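Side-chain contacts in hypothetical protein (Staphylococcus aureus subsp. aureus, PDB 2ETS), which is of unknown function and adopts a four-helix bundle fold, representing the bacterial DUF1798 family: residues D15-L20 and Y112-I117; Q29-V34 and L102-L107; N59-H64 and R77-L82; E66-I69 and Y73-S76. All coordinates share one frame; numbering follows the deposited sequence.

Interaction 1: D15-L20 and Y112-I117; sequences DLVESL and YDLQNI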
loop_
_atom_site.group_PDB
_atom_site.type_symbol
_atom_site.label_atom_id
_atom_site.label_comp_id
_atom_site.label_asym_id
_atom_site.label_seq_id
_atom_site.Cartn_x
_atom_site.Cartn_y
_atom_site.Cartn_z
ATOM N N ASP A 15 -7.289 2.170 12.248
ATOM C CA ASP A 15 -6.059 2.943 12.212
ATOM C C ASP A 15 -5.029 2.314 11.296
ATOM O O ASP A 15 -4.277 3.021 10.638
ATOM C CB ASP A 15 -5.484 3.122 13.619
ATOM C CG ASP A 15 -6.395 3.934 14.514
ATOM O OD1 ASP A 15 -7.092 4.835 13.999
ATOM O OD2 ASP A 15 -6.417 3.666 15.732
ATOM N N LEU A 16 -4.991 0.985 11.261
ATOM C CA LEU A 16 -4.093 0.278 10.360
ATOM C C LEU A 16 -4.395 0.594 8.894
ATOM O O LEU A 16 -3.484 0.848 8.119
ATOM C CB LEU A 16 -4.182 -1.242 10.570
ATOM C CG LEU A 16 -3.243 -1.813 11.634
ATOM C CD1 LEU A 16 -3.649 -3.245 12.014
ATOM C CD2 LEU A 16 -1.795 -1.770 11.131
ATOM N N VAL A 17 -5.679 0.563 8.536
ATOM C CA VAL A 17 -6.113 0.779 7.174
ATOM C C VAL A 17 -5.898 2.256 6.775
ATOM O O VAL A 17 -5.337 2.556 5.694
ATOM C CB VAL A 17 -7.598 0.266 6.962
ATOM C CG1 VAL A 17 -8.104 0.526 5.544
ATOM C CG2 VAL A 17 -7.699 -1.241 7.225
ATOM N N GLU A 18 -6.314 3.164 7.651
ATOM C CA GLU A 18 -6.037 4.607 7.472
ATOM C C GLU A 18 -4.534 4.886 7.326
ATOM O O GLU A 18 -4.110 5.764 6.560
ATOM C CB GLU A 18 -6.637 5.436 8.629
ATOM C CG GLU A 18 -8.055 5.867 8.307
ATOM C CD GLU A 18 -8.794 6.522 9.467
ATOM O OE1 GLU A 18 -8.731 6.006 10.612
ATOM O OE2 GLU A 18 -9.455 7.561 9.224
ATOM N N SER A 19 -3.737 4.123 8.066
ATOM C CA SER A 19 -2.306 4.193 7.925
ATOM C C SER A 19 -1.825 3.795 6.536
ATOM O O SER A 19 -0.943 4.436 5.992
ATOM C CB SER A 19 -1.625 3.320 8.959
ATOM O OG SER A 19 -0.256 3.653 8.984
ATOM N N LEU A 20 -2.371 2.727 5.967
ATOM C CA LEU A 20 -1.980 2.320 4.626
ATOM C C LEU A 20 -2.478 3.335 3.585
ATOM O O LEU A 20 -1.802 3.626 2.610
ATOM C CB LEU A 20 -2.528 0.929 4.291
ATOM C CG LEU A 20 -1.938 -0.263 5.036
ATOM C CD1 LEU A 20 -2.751 -1.506 4.722
ATOM C CD2 LEU A 20 -0.507 -0.467 4.623
ATOM N N TYR A 112 -8.773 1.781 -4.149
ATOM C CA TYR A 112 -10.137 1.283 -4.231
ATOM C C TYR A 112 -10.408 0.171 -3.179
ATOM O O TYR A 112 -11.351 0.244 -2.390
ATOM C CB TYR A 112 -10.487 0.848 -5.662
ATOM C CG TYR A 112 -11.806 0.168 -5.737
ATOM C CD1 TYR A 112 -11.915 -1.199 -5.484
ATOM C CD2 TYR A 112 -12.962 0.884 -6.026
ATOM C CE1 TYR A 112 -13.148 -1.835 -5.515
ATOM C CE2 TYR A 112 -14.207 0.245 -6.067
ATOM C CZ TYR A 112 -14.287 -1.101 -5.802
ATOM O OH TYR A 112 -15.506 -1.737 -5.810
ATOM N N ASP A 113 -9.553 -0.828 -3.141
ATOM C CA ASP A 113 -9.659 -1.873 -2.128
ATOM C C ASP A 113 -9.608 -1.362 -0.689
ATOM O O ASP A 113 -10.359 -1.804 0.185
ATOM C CB ASP A 113 -8.521 -2.846 -2.322
ATOM C CG ASP A 113 -8.717 -3.744 -3.545
ATOM O OD1 ASP A 113 -9.859 -3.825 -4.076
ATOM O OD2 ASP A 113 -7.714 -4.377 -3.948
ATOM N N LEU A 114 -8.660 -0.472 -0.436
ATOM C CA LEU A 114 -8.485 0.103 0.893
ATOM C C LEU A 114 -9.738 0.820 1.386
ATOM O O LEU A 114 -10.100 0.715 2.559
ATOM C CB LEU A 114 -7.294 1.064 0.887
ATOM C CG LEU A 114 -5.921 0.378 0.836
ATOM C CD1 LEU A 114 -4.848 1.427 0.772
ATOM C CD2 LEU A 114 -5.676 -0.528 2.049
ATOM N N GLN A 115 -10.406 1.540 0.490
ATOM C CA GLN A 115 -11.647 2.206 0.860
ATOM C C GLN A 115 -12.739 1.220 1.243
ATOM O O GLN A 115 -13.507 1.486 2.173
ATOM C CB GLN A 115 -12.161 3.093 -0.274
ATOM C CG GLN A 115 -11.459 4.393 -0.412
ATOM C CD GLN A 115 -11.607 5.277 0.842
ATOM O OE1 GLN A 115 -10.635 5.904 1.267
ATOM N NE2 GLN A 115 -12.803 5.284 1.456
ATOM N N ASN A 116 -12.839 0.110 0.508
ATOM C CA ASN A 116 -13.853 -0.888 0.768
ATOM C C ASN A 116 -13.613 -1.540 2.115
ATOM O O ASN A 116 -14.556 -1.911 2.835
ATOM C CB ASN A 116 -13.858 -1.966 -0.328
ATOM C CG ASN A 116 -14.514 -1.495 -1.619
ATOM O OD1 ASN A 116 -15.334 -0.576 -1.625
ATOM N ND2 ASN A 116 -14.162 -2.134 -2.713
ATOM N N ILE A 117 -12.339 -1.707 2.436
ATOM C CA ILE A 117 -11.956 -2.329 3.678
ATOM C C ILE A 117 -12.303 -1.358 4.775
ATOM O O ILE A 117 -12.979 -1.731 5.735
ATOM C CB ILE A 117 -10.451 -2.693 3.707
ATOM C CG1 ILE A 117 -10.194 -3.859 2.759
ATOM C CG2 ILE A 117 -10.009 -3.055 5.110
ATOM C CD1 ILE A 117 -8.709 -4.203 2.571
#
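Of the two antiparallel helical segments, V17 and L114 bring their CA atoms nearest, 6.7 Å apart. The short helical segments 15-20 and 112-117 pass 9.9 Å from axis to axis at a signed crossing angle of -160°, so the first and last long helices of the four-helix bundle run nearly alongside each other. The side chains of the buried seam are all apolar: V17 and L20 on one side, L114 and I117 on the other, each with its CB atom directed at the partner helix. V17 has CG1 anti to the backbone N (chi1 178°), and its two methyls divide the work: CG1 settles on the partner backbone, 3.6 Å from L114 O, while CG2 meets the branch methyl CG2 of I117. One turn further along helix 12-37, L20 and L114 cross at about a right angle, and L114 CD2 lies 4.1 Å from both CB and CD1 of L20. The other methyl of L114, CD1, leans on the L20 carbonyl group. L114 also touches I21 and V24 of helix 12-37, whereas L20 packs on I57 and I61 of helix 43-63 and I117 on L82 of helix 76-92, which brings all four long helices to this layer of the core. The tightest side-chain touch is methyl to methyl, V17 CG2 to I117 CG2 at 3.6 Å.

Interaction 2: Q29-V34 and L102-L107; sequences QNFENV and LFIEKL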
loop_
_atom_site.group_PDB
_atom_site.type_symbol
_atom_site.label_atom_id
_atom_site.label_comp_id
_atom_site.label_asym_id
_atom_site.label_seq_id
_atom_site.Cartn_x
_atom_site.Cartn_y
_atom_site.Cartn_z
ATOM N N GLN A 29 3.266 10.569 -4.161
ATOM C CA GLN A 29 4.103 11.773 -4.154
ATOM C C GLN A 29 5.561 11.428 -4.435
ATOM O O GLN A 29 6.222 12.147 -5.151
ATOM C CB GLN A 29 3.961 12.563 -2.852
ATOM C CG GLN A 29 3.347 13.984 -3.006
ATOM C CD GLN A 29 3.837 14.760 -4.272
ATOM O OE1 GLN A 29 5.028 15.083 -4.416
ATOM N NE2 GLN A 29 2.903 15.048 -5.185
ATOM N N ASN A 30 6.028 10.289 -3.921
ATOM C CA ASN A 30 7.388 9.830 -4.159
ATOM C C ASN A 30 7.620 9.543 -5.648
ATOM O O ASN A 30 8.646 9.896 -6.237
ATOM C CB ASN A 30 7.654 8.574 -3.326
ATOM C CG ASN A 30 8.064 8.905 -1.889
ATOM O OD1 ASN A 30 9.122 9.449 -1.672
ATOM N ND2 ASN A 30 7.208 8.602 -0.921
ATOM N N PHE A 31 6.645 8.905 -6.255
ATOM C CA PHE A 31 6.723 8.578 -7.658
ATOM C C PHE A 31 6.796 9.883 -8.459
ATOM O O PHE A 31 7.602 10.009 -9.377
ATOM C CB PHE A 31 5.515 7.728 -8.051
ATOM C CG PHE A 31 5.386 7.503 -9.529
ATOM C CD1 PHE A 31 6.225 6.603 -10.180
ATOM C CD2 PHE A 31 4.429 8.184 -10.267
ATOM C CE1 PHE A 31 6.103 6.370 -11.535
ATOM C CE2 PHE A 31 4.304 7.952 -11.638
ATOM C CZ PHE A 31 5.145 7.029 -12.273
ATOM N N GLU A 32 5.961 10.851 -8.104
ATOM C CA GLU A 32 5.995 12.167 -8.750
ATOM C C GLU A 32 7.330 12.853 -8.588
ATOM O O GLU A 32 7.767 13.557 -9.492
ATOM C CB GLU A 32 4.890 13.092 -8.224
ATOM C CG GLU A 32 3.500 12.725 -8.699
ATOM C CD GLU A 32 3.339 12.677 -10.223
ATOM O OE1 GLU A 32 3.970 13.472 -10.963
ATOM O OE2 GLU A 32 2.534 11.846 -10.674
ATOM N N ASN A 33 7.964 12.657 -7.438
ATOM C CA ASN A 33 9.252 13.283 -7.203
ATOM C C ASN A 33 10.354 12.643 -8.048
ATOM O O ASN A 33 11.087 13.373 -8.699
ATOM C CB ASN A 33 9.592 13.311 -5.710
ATOM C CG ASN A 33 8.755 14.341 -4.929
ATOM O OD1 ASN A 33 8.914 14.481 -3.720
ATOM N ND2 ASN A 33 7.873 15.058 -5.618
ATOM N N VAL A 34 10.434 11.302 -8.089
ATOM C CA VAL A 34 11.487 10.651 -8.906
ATOM C C VAL A 34 11.293 10.939 -10.401
ATOM O O VAL A 34 12.255 11.003 -11.161
ATOM C CB VAL A 34 11.664 9.085 -8.643
ATOM C CG1 VAL A 34 11.869 8.822 -7.166
ATOM C CG2 VAL A 34 10.501 8.256 -9.173
ATOM N N LEU A 102 1.287 1.941 -15.502
ATOM C CA LEU A 102 1.087 0.717 -14.706
ATOM C C LEU A 102 1.051 1.041 -13.206
ATOM O O LEU A 102 0.289 0.442 -12.465
ATOM C CB LEU A 102 2.189 -0.304 -14.999
ATOM C CG LEU A 102 2.286 -0.832 -16.441
ATOM C CD1 LEU A 102 3.464 -1.798 -16.562
ATOM C CD2 LEU A 102 1.018 -1.497 -16.912
ATOM N N PHE A 103 1.883 1.998 -12.795
ATOM C CA PHE A 103 1.952 2.456 -11.407
ATOM C C PHE A 103 0.644 3.090 -10.953
ATOM O O PHE A 103 0.093 2.731 -9.907
ATOM C CB PHE A 103 3.112 3.429 -11.214
ATOM C CG PHE A 103 3.286 3.881 -9.784
ATOM C CD1 PHE A 103 3.988 3.116 -8.909
ATOM C CD2 PHE A 103 2.680 5.038 -9.321
ATOM C CE1 PHE A 103 4.129 3.507 -7.593
ATOM C CE2 PHE A 103 2.825 5.449 -8.029
ATOM C CZ PHE A 103 3.537 4.696 -7.159
ATOM N N ILE A 104 0.106 3.981 -11.768
ATOM C CA ILE A 104 -1.113 4.686 -11.405
ATOM C C ILE A 104 -2.347 3.770 -11.438
ATOM O O ILE A 104 -3.199 3.825 -10.571
ATOM C CB ILE A 104 -1.291 5.905 -12.312
ATOM C CG1 ILE A 104 -0.121 6.894 -12.092
ATOM C CG2 ILE A 104 -2.639 6.594 -12.071
ATOM C CD1 ILE A 104 0.055 7.394 -10.687
ATOM N N GLU A 105 -2.420 2.900 -12.415
ATOM C CA GLU A 105 -3.445 1.897 -12.408
ATOM C C GLU A 105 -3.440 1.008 -11.152
ATOM O O GLU A 105 -4.482 0.778 -10.541
ATOM C CB GLU A 105 -3.280 1.102 -13.677
ATOM C CG GLU A 105 -3.986 -0.212 -13.792
ATOM C CD GLU A 105 -3.702 -0.776 -15.180
ATOM O OE1 GLU A 105 -2.685 -1.517 -15.344
ATOM O OE2 GLU A 105 -4.432 -0.354 -16.110
ATOM N N LYS A 106 -2.273 0.510 -10.781
ATOM C CA LYS A 106 -2.151 -0.297 -9.586
ATOM C C LYS A 106 -2.473 0.513 -8.303
ATOM O O LYS A 106 -3.196 0.062 -7.442
ATOM C CB LYS A 106 -0.748 -0.842 -9.507
ATOM C CG LYS A 106 -0.515 -1.798 -8.336
ATOM C CD LYS A 106 0.964 -2.249 -8.286
ATOM C CE LYS A 106 1.334 -3.225 -9.374
ATOM N NZ LYS A 106 2.883 -3.131 -9.521
ATOM N N LEU A 107 -1.944 1.710 -8.196
ATOM C CA LEU A 107 -2.335 2.626 -7.092
ATOM C C LEU A 107 -3.866 2.857 -6.982
ATOM O O LEU A 107 -4.437 2.837 -5.893
ATOM C CB LEU A 107 -1.647 3.978 -7.252
ATOM C CG LEU A 107 -1.749 4.958 -6.058
ATOM C CD1 LEU A 107 -0.390 5.162 -5.386
ATOM C CD2 LEU A 107 -2.304 6.285 -6.564
#
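F31 and F103 carry this contact as an offset stack between helices 12-37 and 100-120, the same pair that packs at 15-20 and 112-117. The ring centroids are 4.3 Å apart and the planes differ by 17°. Both side chains have CG anti to the backbone N (chi1 171° for F31, -177° for F103), which sends each ring across the gap toward the other helix; the two slide past one another in opposite directions. This overlap is the tight part. F103 CD2 lies over one face of the F31 ring, displaced toward its rim, and F31 CG lies in the same way over a face of F103. The stack extends past the ring atoms, because F31 CB comes 3.5 Å from F103 CE2. T98 of the loop before helix 100-120 touches both rings, and F103 also packs on L89 of helix 76-92.

The flank is looser and partly exposed. There I104 contributes only its CD1 methyl, 4.4 Å from F31 CE2 and oblique to that ring. Beyond it the partly exposed E32 turns its carboxylate to R100, just before the segment, in a salt bridge that gives the first and last long helices a polar tie beside the aromatic one. Between the two segments themselves, cohesion is probably mostly dispersive, resting on the overlap of the two rings, with charge kept to the margin.

Interaction 3: N59-H64 and R77-L82; sequences NEIKLH and RKFELL. With PO4 (phosphate ion), chain B.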
loop_
_atom_site.group_PDB
_atom_site.type_symbol
_atom_site.label_atom_id
_atom_site.label_comp_id
_atom_site.label_asym_id
_atom_site.label_seq_id
_atom_site.Cartn_x
_atom_site.Cartn_y
_atom_site.Cartn_z
ATOM N N ASN A 59 2.567 -6.533 8.076
ATOM C CA ASN A 59 2.651 -7.634 9.029
ATOM C C ASN A 59 1.566 -7.562 10.089
ATOM O O ASN A 59 0.968 -8.586 10.446
ATOM C CB ASN A 59 4.031 -7.697 9.700
ATOM C CG ASN A 59 5.106 -8.216 8.762
ATOM O OD1 ASN A 59 4.809 -8.855 7.756
ATOM N ND2 ASN A 59 6.356 -7.921 9.072
ATOM N N GLU A 60 1.300 -6.356 10.569
ATOM C CA GLU A 60 0.219 -6.153 11.518
ATOM C C GLU A 60 -1.107 -6.468 10.840
ATOM O O GLU A 60 -1.853 -7.301 11.308
ATOM C CB GLU A 60 0.221 -4.723 12.103
ATOM C CG GLU A 60 1.261 -4.474 13.229
ATOM N N ILE A 61 -1.390 -5.847 9.713
ATOM C CA ILE A 61 -2.682 -6.088 9.060
ATOM C C ILE A 61 -2.919 -7.570 8.687
ATOM O O ILE A 61 -4.058 -8.024 8.694
ATOM C CB ILE A 61 -2.904 -5.149 7.868
ATOM C CG1 ILE A 61 -4.386 -4.768 7.781
ATOM C CG2 ILE A 61 -2.439 -5.776 6.528
ATOM C CD1 ILE A 61 -4.621 -3.425 7.130
ATOM N N LYS A 62 -1.853 -8.329 8.430
ATOM C CA LYS A 62 -1.966 -9.781 8.210
ATOM C C LYS A 62 -2.480 -10.511 9.448
ATOM O O LYS A 62 -3.214 -11.495 9.339
ATOM C CB LYS A 62 -0.631 -10.403 7.800
ATOM C CG LYS A 62 -0.238 -10.158 6.364
ATOM C CD LYS A 62 1.096 -10.852 5.997
ATOM C CE LYS A 62 1.802 -10.046 4.907
ATOM N NZ LYS A 62 3.004 -10.687 4.333
ATOM N N LEU A 63 -2.121 -10.021 10.619
ATOM C CA LEU A 63 -2.686 -10.572 11.852
ATOM C C LEU A 63 -4.222 -10.460 11.886
ATOM O O LEU A 63 -4.857 -11.206 12.571
ATOM C CB LEU A 63 -2.064 -9.913 13.086
ATOM C CG LEU A 63 -0.533 -10.011 13.239
ATOM C CD1 LEU A 63 -0.044 -9.214 14.464
ATOM C CD2 LEU A 63 -0.047 -11.462 13.321
ATOM N N HIS A 64 -4.824 -9.554 11.122
ATOM C CA HIS A 64 -6.292 -9.471 11.048
ATOM C C HIS A 64 -6.889 -10.065 9.792
ATOM O O HIS A 64 -8.036 -9.766 9.480
ATOM C CB HIS A 64 -6.745 -8.019 11.140
ATOM C CG HIS A 64 -6.256 -7.330 12.361
ATOM N ND1 HIS A 64 -6.992 -7.273 13.524
ATOM C CD2 HIS A 64 -5.083 -6.710 12.621
ATOM C CE1 HIS A 64 -6.303 -6.621 14.439
ATOM N NE2 HIS A 64 -5.142 -6.269 13.918
ATOM N N ARG A 77 -8.003 -14.436 -1.786
ATOM C CA ARG A 77 -7.193 -14.074 -2.953
ATOM C C ARG A 77 -6.989 -12.550 -3.085
ATOM O O ARG A 77 -5.865 -12.089 -3.207
ATOM C CB ARG A 77 -7.809 -14.600 -4.235
ATOM C CG ARG A 77 -6.797 -14.618 -5.402
ATOM C CD ARG A 77 -7.379 -15.262 -6.649
ATOM N NE ARG A 77 -8.335 -14.328 -7.176
ATOM C CZ ARG A 77 -8.087 -13.392 -8.085
ATOM N NH1 ARG A 77 -6.913 -13.273 -8.703
ATOM N NH2 ARG A 77 -9.066 -12.575 -8.404
ATOM N N LYS A 78 -8.081 -11.789 -3.041
ATOM C CA LYS A 78 -8.044 -10.332 -3.150
ATOM C C LYS A 78 -7.197 -9.713 -2.033
ATOM O O LYS A 78 -6.484 -8.756 -2.255
ATOM C CB LYS A 78 -9.469 -9.747 -3.105
ATOM C CG LYS A 78 -10.309 -9.896 -4.407
ATOM C CD LYS A 78 -10.014 -8.810 -5.470
ATOM C CE LYS A 78 -10.499 -7.389 -4.989
ATOM N NZ LYS A 78 -9.889 -6.260 -5.778
ATOM N N PHE A 79 -7.255 -10.277 -0.833
ATOM C CA PHE A 79 -6.424 -9.803 0.260
ATOM C C PHE A 79 -4.927 -10.014 -0.033
ATOM O O PHE A 79 -4.103 -9.128 0.235
ATOM C CB PHE A 79 -6.841 -10.484 1.558
ATOM C CG PHE A 79 -6.074 -10.041 2.777
ATOM C CD1 PHE A 79 -6.454 -8.896 3.480
ATOM C CD2 PHE A 79 -5.024 -10.813 3.274
ATOM C CE1 PHE A 79 -5.776 -8.506 4.651
ATOM C CE2 PHE A 79 -4.323 -10.422 4.445
ATOM C CZ PHE A 79 -4.710 -9.266 5.134
ATOM N N GLU A 80 -4.572 -11.155 -0.602
ATOM C CA GLU A 80 -3.169 -11.420 -0.958
ATOM C C GLU A 80 -2.665 -10.524 -2.093
ATOM O O GLU A 80 -1.525 -10.051 -2.070
ATOM C CB GLU A 80 -2.933 -12.884 -1.314
ATOM C CG GLU A 80 -3.217 -13.894 -0.168
ATOM C CD GLU A 80 -2.353 -13.660 1.095
ATOM O OE1 GLU A 80 -1.152 -13.342 0.967
ATOM O OE2 GLU A 80 -2.886 -13.782 2.222
ATOM N N LEU A 81 -3.509 -10.264 -3.073
ATOM C CA LEU A 81 -3.100 -9.340 -4.134
ATOM C C LEU A 81 -2.934 -7.931 -3.653
ATOM O O LEU A 81 -2.044 -7.236 -4.102
ATOM C CB LEU A 81 -4.088 -9.382 -5.288
ATOM C CG LEU A 81 -4.162 -10.793 -5.878
ATOM C CD1 LEU A 81 -5.088 -10.797 -7.102
ATOM C CD2 LEU A 81 -2.773 -11.335 -6.239
ATOM N N LEU A 82 -3.785 -7.512 -2.717
ATOM C CA LEU A 82 -3.726 -6.189 -2.190
ATOM C C LEU A 82 -2.390 -5.983 -1.508
ATOM O O LEU A 82 -1.748 -4.961 -1.738
ATOM C CB LEU A 82 -4.869 -5.932 -1.230
ATOM C CG LEU A 82 -4.803 -4.597 -0.496
ATOM C CD1 LEU A 82 -4.813 -3.380 -1.426
ATOM C CD2 LEU A 82 -5.945 -4.527 0.545
HETATM P P PO4 B . 4.614 -11.653 0.936
HETATM O O1 PO4 B . 5.986 -12.270 0.595
HETATM O O2 PO4 B . 3.943 -11.076 -0.326
HETATM O O3 PO4 B . 3.719 -12.743 1.493
HETATM O O4 PO4 B . 4.760 -10.530 2.009
#
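The F79 ring points edge-on at helix 43-63, its CZ tip meeting the backbone at the C-terminal end of that helix. I61 O, 3.8 Å from CZ, and K62 CA, 4.2 Å away, both lie at the ring edge near its plane. The reach comes from chi1 of -178°, which sets CG anti to the backbone N and carries the ring straight out from helix 76-92. I61 adds a looser touch, with CG2 4.4 Å from CZ. K62 touches the ring with its CA, while its exposed side chain runs on, extended beyond CG, to a phosphate ion, probably taken up from the crystallisation liquor. There NZ donates a hydrogen bond of 2.9 Å to the phosphate O4. At 6.0 Å E80 OE1 and K62 NZ are not in contact, though the opposite charges may weakly favour each other. I61 O also accepts the backbone N-H of H64, at the N-cap of the next helix. Around this joint, I68 of helix 65-68 packs on both F79 and I61, while I61 also reaches V17 of helix 12-37, and L82 touches V110 and D113 of helix 100-120.

Interaction 4: E66-I69 and Y73-S76; sequences EFII and YMNS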
loop_
_atom_site.group_PDB
_atom_site.type_symbol
_atom_site.label_atom_id
_atom_site.label_comp_id
_atom_site.label_asym_id
_atom_site.label_seq_id
_atom_site.Cartn_x
_atom_site.Cartn_y
_atom_site.Cartn_z
ATOM N N GLU A 66 -8.290 -12.936 8.928
ATOM C CA GLU A 66 -9.576 -13.645 9.080
ATOM C C GLU A 66 -10.784 -12.696 9.106
ATOM O O GLU A 66 -11.822 -13.001 8.519
ATOM C CB GLU A 66 -9.573 -14.521 10.352
ATOM C CG GLU A 66 -8.548 -15.660 10.364
ATOM N N PHE A 67 -10.645 -11.548 9.766
ATOM C CA PHE A 67 -11.702 -10.528 9.757
ATOM C C PHE A 67 -11.829 -9.886 8.382
ATOM O O PHE A 67 -12.899 -9.929 7.763
ATOM C CB PHE A 67 -11.439 -9.416 10.774
ATOM C CG PHE A 67 -12.602 -8.455 10.932
ATOM C CD1 PHE A 67 -12.799 -7.406 10.035
ATOM C CD2 PHE A 67 -13.520 -8.624 11.959
ATOM C CE1 PHE A 67 -13.878 -6.537 10.172
ATOM C CE2 PHE A 67 -14.600 -7.755 12.099
ATOM C CZ PHE A 67 -14.771 -6.707 11.194
ATOM N N ILE A 68 -10.718 -9.303 7.925
ATOM C CA ILE A 68 -10.686 -8.527 6.699
ATOM C C ILE A 68 -11.230 -9.292 5.478
ATOM O O ILE A 68 -11.945 -8.713 4.682
ATOM C CB ILE A 68 -9.256 -7.998 6.428
ATOM C CG1 ILE A 68 -8.958 -6.832 7.384
ATOM C CG2 ILE A 68 -9.107 -7.543 4.976
ATOM C CD1 ILE A 68 -7.499 -6.594 7.621
ATOM N N ILE A 69 -10.925 -10.583 5.349
ATOM C CA ILE A 69 -11.364 -11.354 4.159
ATOM C C ILE A 69 -12.885 -11.537 4.075
ATOM O O ILE A 69 -13.433 -11.870 3.012
ATOM C CB ILE A 69 -10.650 -12.742 4.033
ATOM C CG1 ILE A 69 -10.954 -13.658 5.221
ATOM C CG2 ILE A 69 -9.161 -12.570 3.919
ATOM C CD1 ILE A 69 -10.799 -15.138 4.874
ATOM N N TYR A 73 -16.812 -7.137 -0.554
ATOM C CA TYR A 73 -15.801 -6.886 -1.618
ATOM C C TYR A 73 -14.458 -7.572 -1.389
ATOM O O TYR A 73 -13.548 -7.387 -2.183
ATOM C CB TYR A 73 -15.545 -5.376 -1.832
ATOM C CG TYR A 73 -16.714 -4.599 -2.394
ATOM C CD1 TYR A 73 -17.056 -4.714 -3.741
ATOM C CD2 TYR A 73 -17.462 -3.755 -1.603
ATOM C CE1 TYR A 73 -18.135 -4.011 -4.263
ATOM C CE2 TYR A 73 -18.537 -3.051 -2.126
ATOM C CZ TYR A 73 -18.850 -3.193 -3.461
ATOM O OH TYR A 73 -19.903 -2.523 -4.011
HETATM N N MSE A 74 -14.305 -8.339 -0.310
HETATM C CA MSE A 74 -13.014 -8.943 0.004
HETATM C C MSE A 74 -13.115 -10.450 0.013
HETATM O O MSE A 74 -14.168 -10.998 0.218
HETATM C CB MSE A 74 -12.495 -8.453 1.354
HETATM C CG MSE A 74 -11.614 -7.234 1.276
HETATM SE SE MSE A 74 -9.930 -7.556 0.345
HETATM C CE MSE A 74 -10.102 -6.181 -0.927
ATOM N N ASN A 75 -11.999 -11.108 -0.248
ATOM C CA ASN A 75 -11.879 -12.547 -0.111
ATOM C C ASN A 75 -10.392 -12.839 0.066
ATOM O O ASN A 75 -9.602 -11.916 0.039
ATOM C CB ASN A 75 -12.489 -13.280 -1.313
ATOM C CG ASN A 75 -11.775 -13.001 -2.612
ATOM O OD1 ASN A 75 -10.548 -12.976 -2.672
ATOM N ND2 ASN A 75 -12.544 -12.821 -3.679
ATOM N N SER A 76 -10.023 -14.103 0.247
ATOM C CA SER A 76 -8.637 -14.486 0.574
ATOM C C SER A 76 -7.651 -14.101 -0.535
ATOM O O SER A 76 -6.605 -13.495 -0.255
ATOM C CB SER A 76 -8.560 -16.008 0.846
ATOM O OG SER A 76 -7.212 -16.401 1.043
#
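I69 lays its CG2 methyl over the backbone where N75 passes into S76, 3.9 Å from S76 CA. The segments form a tight connection between the short helix 65-68 and helix 76-92, one of the long helices of the four-helix bundle, and N75 is the N-cap of the latter. In I69, chi1 of 62° puts CG1 between the backbone N and the carbonyl carbon and leaves CG2 beside the backbone N, where it covers the incoming chain. M74, present as selenomethionine, fills the other half of the contact. Its CB points toward segment 66-69 and sits 3.4 Å from I68 O. Beyond CB the chain bends at chi2 and chi3 and turns away, so that M74 packs on D113 and I117 of helix 100-120; its CG still lies 4.5 Å from I68 CG2.

The backbones also come close. I69 O and M74 O, both acceptors, are 3.0 Å apart, a pairing that should be mildly unfavourable, while N75 CA offers a CA-H...O contact to the same I69 O. The polar side chains at the joint look to neighbours: S76 OG is hydrogen-bonded to R65 NH2, which ties the start of helix 76-92 back to helix 65-68. N75 OD1 accepts the backbone N-H of K78, capping the first turn of helix 76-92.

How the interactions relate
From the N terminus, helix 12-37 supplies first 15-20 and then 29-34, and both find their partners on helix 100-120 in reverse order. Interaction 1 therefore closes the widest loop, with interaction 2 inside it, interaction 3 inside that and interaction 4 innermost; none cross. Interactions 1 and 2 join the first and last long helices at sites whose centres are 18 Å apart. Interaction 3 ties helix 43-63 to helix 76-92, and interaction 4 closes the short link through helix 65-68. Interactions 1, 3 and 4 touch one another at one end of the bundle, partly through the K78-D113 salt bridge, whereas interaction 2 stands apart.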